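Local coordinates for protein 6-phosphogluconate dehydrogenase (Decarboxylating) (Geobacter metallireducens, PDB 4E21) that probably catalyses the NADP-linked oxidative decarboxylation of 6-phosphogluconate in the pentose phosphate pathway, at residues 303-306 / 307-310; 212-215 / 216-219. All coordinates share one frame; numbering follows the deposited sequence.

Contact 1: residues 303-306 / 307-310; sequences SGEG and RWTV
Gly-304 and Trp-308 are joined by the first turn of helix 305-316, where Trp-308 N donates to Gly-304 O at 2.9 Å in a nearly straight bond, with the donor close to the C=O axis. One residue on, Thr-309 N donates to Glu-305 O in a more bent bond, from out of the carbonyl plane, and the following bond, Val-310 N to Gly-306 O, is weak. Gly-304 holds the N-cap position with a positive phi of 128°, a backbone shape in which a CB would collide with the preceding carbonyl oxygen. A water accepts from Gly-304 N at 2.7 Å and, weakly, from Arg-307 N, bridging the start of the turn.

The indole of Trp-308 folds back over this cap. Its CG stands beside its own backbone N (chi1 -52°), which brings one ring face over Gly-304: the carbonyl O sits 3.1 Å above the plane, toward the rim, while Gly-304 CA makes a CH-pi contact 4.3 Å from the centroid of the five-membered ring. The indole thus lies over the N-cap residue of helix 305-316, one of the helices of the C-terminal domain of the 6-phosphogluconate dehydrogenase family, and His-118 meets the same indole edge-to-face. Glu-305 runs alongside, its CG 3.9 Å from Trp-308 CZ3 and its carboxylate turned 56° from the ring. With an alanine here, the Gly-304 cap would probably lose its cover and Glu-305 CG be less firmly placed, and His-118 would lose its edge-to-face partner.

Thr-309 OG1 donates to Glu-305 O at 2.8 Å, so that this carbonyl is gripped from opposite faces of its plane by the hydroxyl and the amide of one residue. Arg-307 is extended from CG to NE, where a salt bridge with Asp-302 OD2 holds it.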
loop_
_atom_site.group_PDB
_atom_site.type_symbol
_atom_site.label_atom_id
_atom_site.label_comp_id
_atom_site.label_asym_id
_atom_site.label_seq_id
_atom_site.Cartn_x
_atom_site.Cartn_y
_atom_site.Cartn_z
ATOM N N SER B 303 14.110 -4.998 13.300
ATOM C CA SER B 303 14.420 -5.281 14.704
ATOM C C SER B 303 13.267 -5.184 15.695
ATOM O O SER B 303 13.437 -5.477 16.880
ATOM C CB SER B 303 15.586 -4.422 15.186
ATOM O OG SER B 303 16.734 -4.715 14.415
ATOM N N GLY B 304 12.102 -4.771 15.228
ATOM C CA GLY B 304 10.942 -4.783 16.092
ATOM C C GLY B 304 10.221 -3.461 16.133
ATOM O O GLY B 304 8.999 -3.426 16.037
ATOM N N GLU B 305 10.955 -2.369 16.280
ATOM C CA GLU B 305 10.320 -1.061 16.419
ATOM C C GLU B 305 9.404 -0.736 15.243
ATOM O O GLU B 305 8.375 -0.110 15.423
ATOM C CB GLU B 305 11.361 0.028 16.596
ATOM C CG GLU B 305 11.829 0.186 18.047
ATOM C CD GLU B 305 13.133 -0.540 18.348
ATOM O OE1 GLU B 305 13.702 -1.197 17.419
ATOM O OE2 GLU B 305 13.579 -0.435 19.528
ATOM N N GLY B 306 9.774 -1.173 14.044
ATOM C CA GLY B 306 8.909 -1.022 12.889
ATOM C C GLY B 306 7.598 -1.765 13.079
ATOM O O GLY B 306 6.525 -1.217 12.800
ATOM N N ARG B 307 7.661 -3.012 13.541
ATOM C CA ARG B 307 6.424 -3.734 13.810
ATOM C C ARG B 307 5.598 -3.061 14.902
ATOM O O ARG B 307 4.379 -2.937 14.768
ATOM C CB ARG B 307 6.684 -5.191 14.180
ATOM C CG ARG B 307 7.572 -5.883 13.212
ATOM C CD ARG B 307 7.655 -7.357 13.480
ATOM N NE ARG B 307 8.759 -7.968 12.740
ATOM C CZ ARG B 307 8.809 -9.259 12.426
ATOM N NH1 ARG B 307 7.810 -10.059 12.780
ATOM N NH2 ARG B 307 9.858 -9.747 11.773
ATOM N N TRP B 308 6.250 -2.660 15.992
ATOM C CA TRP B 308 5.540 -2.063 17.117
ATOM C C TRP B 308 4.833 -0.792 16.678
ATOM O O TRP B 308 3.766 -0.474 17.165
ATOM C CB TRP B 308 6.485 -1.762 18.289
ATOM C CG TRP B 308 7.312 -2.945 18.697
ATOM C CD1 TRP B 308 7.046 -4.261 18.431
ATOM C CD2 TRP B 308 8.521 -2.929 19.472
ATOM N NE1 TRP B 308 8.027 -5.060 18.963
ATOM C CE2 TRP B 308 8.944 -4.270 19.611
ATOM C CE3 TRP B 308 9.288 -1.911 20.054
ATOM C CZ2 TRP B 308 10.107 -4.623 20.318
ATOM C CZ3 TRP B 308 10.450 -2.261 20.757
ATOM C CH2 TRP B 308 10.846 -3.604 20.880
ATOM N N THR B 309 5.446 -0.064 15.761
ATOM C CA THR B 309 4.872 1.185 15.260
ATOM C C THR B 309 3.557 0.930 14.544
ATOM O O THR B 309 2.571 1.636 14.771
ATOM C CB THR B 309 5.822 1.919 14.266
ATOM O OG1 THR B 309 7.040 2.283 14.925
ATOM C CG2 THR B 309 5.163 3.170 13.737
ATOM N N VAL B 310 3.546 -0.072 13.672
ATOM C CA VAL B 310 2.324 -0.444 12.960
ATOM C C VAL B 310 1.231 -0.959 13.928
ATOM O O VAL B 310 0.046 -0.644 13.764
ATOM C CB VAL B 310 2.619 -1.485 11.885
ATOM C CG1 VAL B 310 1.308 -2.026 11.281
ATOM C CG2 VAL B 310 3.566 -0.876 10.807
HETATM O O HOH W 1 10.819 -3.983 13.015
#

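Contact 2: residues 212-215 / 216-219; sequences VHNG and IEYG
Ile-216 N meets Val-212 O at 2.7 Å in an almost straight helical bond, and the Ile-216 side chain lies back over the same carbonyl, CG1 3.3 Å from Val-212 O. Its CD1 reaches Val-212 CG1 at 4.1 Å, making a small apolar patch that packs on Ala-223 and Gly-227 of the fourth subunit. Next, Glu-217 N donates to His-213 O, while its side chain, with CG anti to the backbone N (chi1 169°), crosses that of His-213 at a slant: Glu-217 OE1 is 3.7 Å from His-213 CE1, the carboxylate and ring planes 83° apart. That ring is steadied by its neighbour, His-213 ND1 donating, in the plane of its ring, to Asn-214 OD1 at 2.9 Å.

All this lies within the long helix 205-232 of the C-terminal domain, and its His-213 face is subunit interface, where Trp-269 of the fourth subunit meets the imidazole edge-to-face. Tyr-218 N bonds to Asn-214 O and, weakly, to Gly-215 O; Tyr-218 CD1 comes to 3.0 Å from Asn-214 O. The phenol is further held by a cation-pi contact with Arg-330. Gly-219 N closes the turn on Gly-215 O at 3.2 Å.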
loop_
_atom_site.group_PDB
_atom_site.type_symbol
_atom_site.label_atom_id
_atom_site.label_comp_id
_atom_site.label_asym_id
_atom_site.label_seq_id
_atom_site.Cartn_x
_atom_site.Cartn_y
_atom_site.Cartn_z
ATOM N N VAL B 212 8.463 5.136 16.974
ATOM C CA VAL B 212 7.829 5.775 15.832
ATOM C C VAL B 212 8.911 6.397 14.930
ATOM O O VAL B 212 8.825 6.318 13.710
ATOM C CB VAL B 212 6.805 6.827 16.303
ATOM C CG1 VAL B 212 6.216 7.629 15.118
ATOM C CG2 VAL B 212 5.690 6.154 17.116
ATOM N N HIS B 213 9.933 6.980 15.551
ATOM C CA HIS B 213 11.141 7.399 14.855
ATOM C C HIS B 213 11.668 6.300 13.948
ATOM O O HIS B 213 12.014 6.552 12.806
ATOM C CB HIS B 213 12.197 7.791 15.887
ATOM C CG HIS B 213 13.590 7.863 15.356
ATOM N ND1 HIS B 213 14.360 6.742 15.128
ATOM C CD2 HIS B 213 14.375 8.927 15.056
ATOM C CE1 HIS B 213 15.554 7.111 14.697
ATOM N NE2 HIS B 213 15.589 8.431 14.648
ATOM N N ASN B 214 11.715 5.073 14.456
ATOM C CA ASN B 214 12.177 3.943 13.661
ATOM C C ASN B 214 11.191 3.576 12.551
ATOM O O ASN B 214 11.600 3.159 11.477
ATOM C CB ASN B 214 12.463 2.722 14.557
ATOM C CG ASN B 214 13.866 2.767 15.161
ATOM O OD1 ASN B 214 14.368 3.837 15.503
ATOM N ND2 ASN B 214 14.515 1.621 15.244
ATOM N N GLY B 215 9.896 3.713 12.834
ATOM C CA GLY B 215 8.865 3.426 11.858
ATOM C C GLY B 215 9.001 4.419 10.713
ATOM O O GLY B 215 8.968 4.038 9.558
ATOM N N ILE B 216 9.161 5.693 11.055
ATOM C CA ILE B 216 9.379 6.738 10.074
ATOM C C ILE B 216 10.636 6.438 9.251
ATOM O O ILE B 216 10.635 6.532 8.020
ATOM C CB ILE B 216 9.481 8.098 10.752
ATOM C CG1 ILE B 216 8.127 8.487 11.339
ATOM C CG2 ILE B 216 9.962 9.144 9.771
ATOM C CD1 ILE B 216 8.164 9.699 12.216
ATOM N N GLU B 217 11.688 6.027 9.944
ATOM C CA GLU B 217 12.937 5.685 9.302
ATOM C C GLU B 217 12.755 4.597 8.248
ATOM O O GLU B 217 13.378 4.655 7.211
ATOM C CB GLU B 217 13.958 5.291 10.353
ATOM C CG GLU B 217 15.224 4.673 9.857
ATOM C CD GLU B 217 15.937 3.980 11.023
ATOM O OE1 GLU B 217 16.280 4.667 12.001
ATOM O OE2 GLU B 217 16.114 2.746 10.999
ATOM N N TYR B 218 11.889 3.629 8.516
ATOM C CA TYR B 218 11.603 2.560 7.566
ATOM C C TYR B 218 10.927 3.151 6.319
ATOM O O TYR B 218 11.297 2.820 5.195
ATOM C CB TYR B 218 10.654 1.528 8.172
ATOM C CG TYR B 218 11.254 0.457 9.051
ATOM C CD1 TYR B 218 12.329 0.708 9.897
ATOM C CD2 TYR B 218 10.692 -0.812 9.084
ATOM C CE1 TYR B 218 12.845 -0.304 10.733
ATOM C CE2 TYR B 218 11.196 -1.814 9.905
ATOM C CZ TYR B 218 12.263 -1.557 10.715
ATOM O OH TYR B 218 12.720 -2.584 11.506
ATOM N N GLY B 219 9.913 3.991 6.541
ATOM C CA GLY B 219 9.202 4.672 5.478
ATOM C C GLY B 219 10.135 5.518 4.618
ATOM O O GLY B 219 10.027 5.505 3.392
#

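How the contacts relate
Contact 2 comes first along the chain, in helix 205-232, and contact 1 follows at the start of helix 305-316; both belong to the C-terminal domain and their centres are about 8 Å apart. The two helices touch directly: Glu-305 CB packs on Asn-214 CB at 3.6 Å, Thr-309 OG1 comes to 3.7 Å from Gly-215 CA, and Tyr-218 OH has a weak hydrogen bond with Ser-303 N. Helix 321-333 packs against residues of both contacts. A bound diol, probably from the crystallisation liquor, lies about 3 Å from the side chain of Tyr-218, and one lies about 5 Å from that of Glu-305, consistent with a pocket beside this junction. Other subunits pack on both contacts.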